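PDB 4R9O: putative aldo/keto reductase from Salmonella enterica subsp. enterica serovar Typhimurium, which probably acts as an NADP-dependent oxidoreductase of the aldo/keto reductase family, reducing carbonyl groups on a TIM-barrel scaffold. Local coordinates for the interface of chains A and B. Residues are numbered along the deposited sequence; one frame, centred on the assembly and turned at random. Chains: chain A/B, Putative aldo/keto reductase.

Contact 1: the interface of chains A and B. Residues chain A 285, 288-289; chain B 101-104, 134-136.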
# COMPACT_ATOMS: atom_id res chain seq x y z
N ARG A 285 9.70 30.49 -0.23
CA ARG A 285 8.75 29.39 -0.07
C ARG A 285 8.64 28.66 -1.41
O ARG A 285 8.65 27.43 -1.46
CB ARG A 285 7.38 29.89 0.40
CG ARG A 285 7.21 29.88 1.90
CD ARG A 285 5.82 30.35 2.32
NE ARG A 285 5.65 30.22 3.77
CZ ARG A 285 5.16 29.14 4.38
NH1 ARG A 285 4.76 28.10 3.66
NH2 ARG A 285 5.06 29.11 5.70
N TRP A 288 11.47 26.46 -1.95
CA TRP A 288 11.35 25.30 -1.07
C TRP A 288 10.38 24.27 -1.63
O TRP A 288 10.64 23.06 -1.57
CB TRP A 288 10.89 25.72 0.33
CG TRP A 288 11.01 24.59 1.36
CD1 TRP A 288 12.08 24.32 2.16
CD2 TRP A 288 10.01 23.61 1.68
NE1 TRP A 288 11.82 23.21 2.94
CE2 TRP A 288 10.56 22.76 2.67
CE3 TRP A 288 8.71 23.36 1.22
CZ2 TRP A 288 9.85 21.68 3.22
CZ3 TRP A 288 8.00 22.29 1.77
CH2 TRP A 288 8.58 21.46 2.76
N PHE A 289 9.26 24.73 -2.19
CA PHE A 289 8.23 23.82 -2.68
C PHE A 289 8.59 23.23 -4.04
O PHE A 289 8.22 22.10 -4.35
CB PHE A 289 6.87 24.54 -2.74
CG PHE A 289 6.17 24.61 -1.40
CD1 PHE A 289 5.38 23.55 -0.95
CD2 PHE A 289 6.28 25.74 -0.60
CE1 PHE A 289 4.73 23.61 0.27
CE2 PHE A 289 5.63 25.81 0.63
CZ PHE A 289 4.85 24.74 1.07
N HIS B 101 1.34 26.37 -3.91
CA HIS B 101 2.04 26.07 -2.67
C HIS B 101 1.25 26.62 -1.48
O HIS B 101 0.11 27.05 -1.64
CB HIS B 101 3.48 26.64 -2.69
CG HIS B 101 3.57 28.13 -2.87
ND1 HIS B 101 3.31 28.75 -4.07
CD2 HIS B 101 3.94 29.11 -2.01
CE1 HIS B 101 3.49 30.06 -3.94
NE2 HIS B 101 3.87 30.30 -2.70
N TYR B 102 1.86 26.59 -0.31
CA TYR B 102 1.22 27.09 0.90
C TYR B 102 1.98 28.27 1.46
O TYR B 102 3.20 28.35 1.35
CB TYR B 102 1.15 26.00 1.97
CG TYR B 102 0.46 24.76 1.53
CD1 TYR B 102 -0.81 24.79 0.98
CD2 TYR B 102 1.08 23.52 1.68
CE1 TYR B 102 -1.44 23.63 0.58
CE2 TYR B 102 0.45 22.37 1.30
CZ TYR B 102 -0.80 22.42 0.75
OH TYR B 102 -1.40 21.24 0.38
N ILE B 103 1.24 29.18 2.09
CA ILE B 103 1.85 30.30 2.80
C ILE B 103 1.13 30.47 4.12
O ILE B 103 -0.06 30.78 4.14
CB ILE B 103 1.78 31.64 2.01
CG1 ILE B 103 2.28 31.49 0.57
CG2 ILE B 103 2.57 32.75 2.72
CD1 ILE B 103 2.19 32.79 -0.23
N THR B 104 1.83 30.26 5.23
CA THR B 104 1.20 30.38 6.54
C THR B 104 2.02 31.27 7.47
O THR B 104 1.97 31.12 8.69
CB THR B 104 0.97 28.99 7.19
OG1 THR B 104 2.18 28.22 7.17
CG2 THR B 104 -0.11 28.24 6.42
N ASP B 134 0.34 22.95 6.31
CA ASP B 134 1.52 23.35 5.57
C ASP B 134 2.76 22.77 6.26
O ASP B 134 2.95 22.95 7.46
CB ASP B 134 1.54 24.89 5.49
CG ASP B 134 2.88 25.47 5.05
OD1 ASP B 134 3.70 24.77 4.41
OD2 ASP B 134 3.10 26.67 5.34
N PRO B 135 3.60 22.03 5.51
CA PRO B 135 4.81 21.48 6.14
C PRO B 135 5.73 22.56 6.70
O PRO B 135 6.56 22.27 7.55
CB PRO B 135 5.50 20.73 4.98
CG PRO B 135 4.95 21.35 3.74
CD PRO B 135 3.51 21.67 4.09
N LEU B 136 5.58 23.78 6.21
CA LEU B 136 6.37 24.88 6.74
C LEU B 136 5.61 25.65 7.81
O LEU B 136 6.05 26.72 8.22
CB LEU B 136 6.79 25.84 5.61
CG LEU B 136 7.87 25.29 4.66
CD1 LEU B 136 8.35 26.36 3.66
CD2 LEU B 136 9.05 24.74 5.45

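Contact 2: the interface of chains A and B. Residues chain A 195, 197, 200; chain B 164, 166-167.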
# COMPACT_ATOMS: atom_id res chain seq x y z
N LEU A 195 4.97 15.20 7.57
CA LEU A 195 3.51 15.17 7.69
C LEU A 195 2.96 14.06 8.60
O LEU A 195 1.76 14.04 8.89
CB LEU A 195 2.88 15.02 6.31
CG LEU A 195 3.14 16.19 5.37
CD1 LEU A 195 2.53 15.90 4.01
CD2 LEU A 195 2.58 17.50 5.94
N GLY A 197 3.52 13.39 11.73
CA GLY A 197 3.36 13.70 13.14
C GLY A 197 4.66 13.81 13.92
O GLY A 197 4.69 14.41 14.99
N ASP A 200 5.76 17.43 13.81
CA ASP A 200 4.70 18.17 14.49
C ASP A 200 4.89 18.11 16.01
O ASP A 200 4.83 19.13 16.69
CB ASP A 200 3.31 17.61 14.13
CG ASP A 200 2.97 17.79 12.66
OD1 ASP A 200 3.44 18.78 12.05
OD2 ASP A 200 2.22 16.94 12.11
N THR B 164 -4.49 16.87 10.35
CA THR B 164 -4.37 15.64 11.12
C THR B 164 -4.50 16.02 12.59
O THR B 164 -4.27 17.18 12.94
CB THR B 164 -3.02 14.92 10.89
OG1 THR B 164 -1.97 15.78 11.34
CG2 THR B 164 -2.81 14.58 9.40
N ALA B 166 -2.40 15.41 14.99
CA ALA B 166 -1.12 15.93 15.47
C ALA B 166 -0.92 17.40 15.02
O ALA B 166 -0.36 18.22 15.75
CB ALA B 166 0.03 15.07 15.00
N GLN B 167 -1.38 17.71 13.81
CA GLN B 167 -1.28 19.09 13.31
C GLN B 167 -2.25 20.01 14.07
O GLN B 167 -1.93 21.18 14.35
CB GLN B 167 -1.55 19.13 11.80
CG GLN B 167 -0.41 18.54 10.99
CD GLN B 167 -0.84 18.10 9.60
OE1 GLN B 167 -0.02 17.73 8.76
NE2 GLN B 167 -2.14 18.12 9.37
O HOH W 1 0.56 14.89 11.15
O HOH W 2 2.81 18.49 9.62

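Contact 1: the interface of chains A and B
A:Arg285 and B:Asp134 meet end to end in a salt bridge, where helix 285-295 of one aldo/keto reductase TIM barrel lies against strand 101-102 and the loop segments 103-104 and 134-136 of another copy. The arginine chain runs extended from CG to NE and carries the guanidinium in among backbone and side-chain oxygens. Its NH1 meets the carboxylate oxygen OD2 of B:Asp134 at 2.8 Å on the syn side, somewhat out of the carboxylate plane, but the two planes are turned 57° apart, which rules out a flat two-pronged pairing; NH2 makes a weak bond to the same oxygen. NH1 also gives a hydrogen bond to B:Tyr102 O at 2.8 Å, reaching the carbonyl from above its plane and bending well out of the guanidinium plane. A long cationic side chain suits this place because it can serve a carboxylate and a carbonyl together.

The aspartate is held from its own side. The hydroxyl OG1 of B:Thr104 donates to OD2 at 2.6 Å on the anti side, again somewhat out of the carboxylate plane, and B:Leu136 N reaches OD1 at 2.8 Å from above the carboxylate. OD2 thus accepts from the arginine and the threonine at once, which would probably stabilise its negative charge.

A:Phe289 borders the ion pair, and A:Trp288 packs beyond it. A:Trp288, its CG anti to the backbone N (chi1 -169°), presents one face to B:Leu136, whose CD2 sits 3.9 Å from the centroid of the six-membered ring; the two side chains run antiparallel alongside one another. A branched leucine can spread both methyls over a wide indole. B:Pro135 CG touches the ring's outer rim at CZ3, 3.8 Å away. The A:Phe289 ring is sandwiched: B:His101 CB lies over one face, 3.8 Å from the centroid, while A:Trp288 CE3 covers the other, and OD1 of B:Asp134 comes to its edge in plane.

Contact 2: the interface of chains A and B
A:Gly197 has a positive phi (110°), a conformation that glycine adopts readily, in the loop just before helix 198-205; across the interface B:Thr164 is extended (psi 159°) immediately ahead of helix 165-172. Two helix starts meet here, and the absence of a side chain on A:Gly197 lets its CA come within 4.1 Å of the methyl CB of B:Ala166, a residue small enough for so close a backbone approach.

A:Asp200 and B:Gln167 carry the side-chain contact and cross obliquely, with carboxylate and amide planes 69° apart. The aspartate CG, anti to its carbonyl carbon, puts the carboxylate where OD2 meets the methylene CG of B:Gln167 at 3.3 Å. The glutamine chain is extended beyond CG, so that its aliphatic part passes alongside the carboxylate while the amide travels on toward A:Leu195; there OE1 comes near the methyl CD2. Within this patch no N or O of one chain lies within bonding distance of the other, and two waters make the link.

Water 1 lies between A:Asp200 OD2, the carbonyl oxygen of A:Leu195 and the hydroxyl OG1 of B:Thr164, the last at 2.7 Å; the threonine hydroxyl could donate to it. Water 2 joins the other carboxylate oxygen, OD1 of A:Asp200, to the amide oxygen OE1 of B:Gln167, 3.1 Å from the water. A water suits this second place, since it can donate to a carboxylate and an amide oxygen that would both be acceptors. B:Thr164 has a second task: its OG1 accepts a hydrogen bond from B:Gln167 N at 3.2 Å, the N-cap pattern at the start of helix 165-172. A short hydroxyl side chain fits this role, since it can fold back to the helix while still holding the water.

The structure alone does not show whether the pairing persists in solution; in the crystal, the patch probably adds a hydrated, secondary contact between the copies.

The centres of the C-alpha atoms of contact 1 and contact 2 lie about 15 Å apart on the same A-B interface, and the two share no residue. Chain A contributes its last modelled helix, 285-295, to contact 1 and the start of helix 198-205 to contact 2; chain B brings strand 101-102 with nearby loops to the first and helix 165-172 to the second. Different surfaces of the copies meet, consistent with an interface that is not an exact two-fold. Contact 1 is centred about 17 Å from B:Tyr58, the likely proton donor, and contact 2 about 26 Å from A:Tyr58, so a direct catalytic role is unlikely.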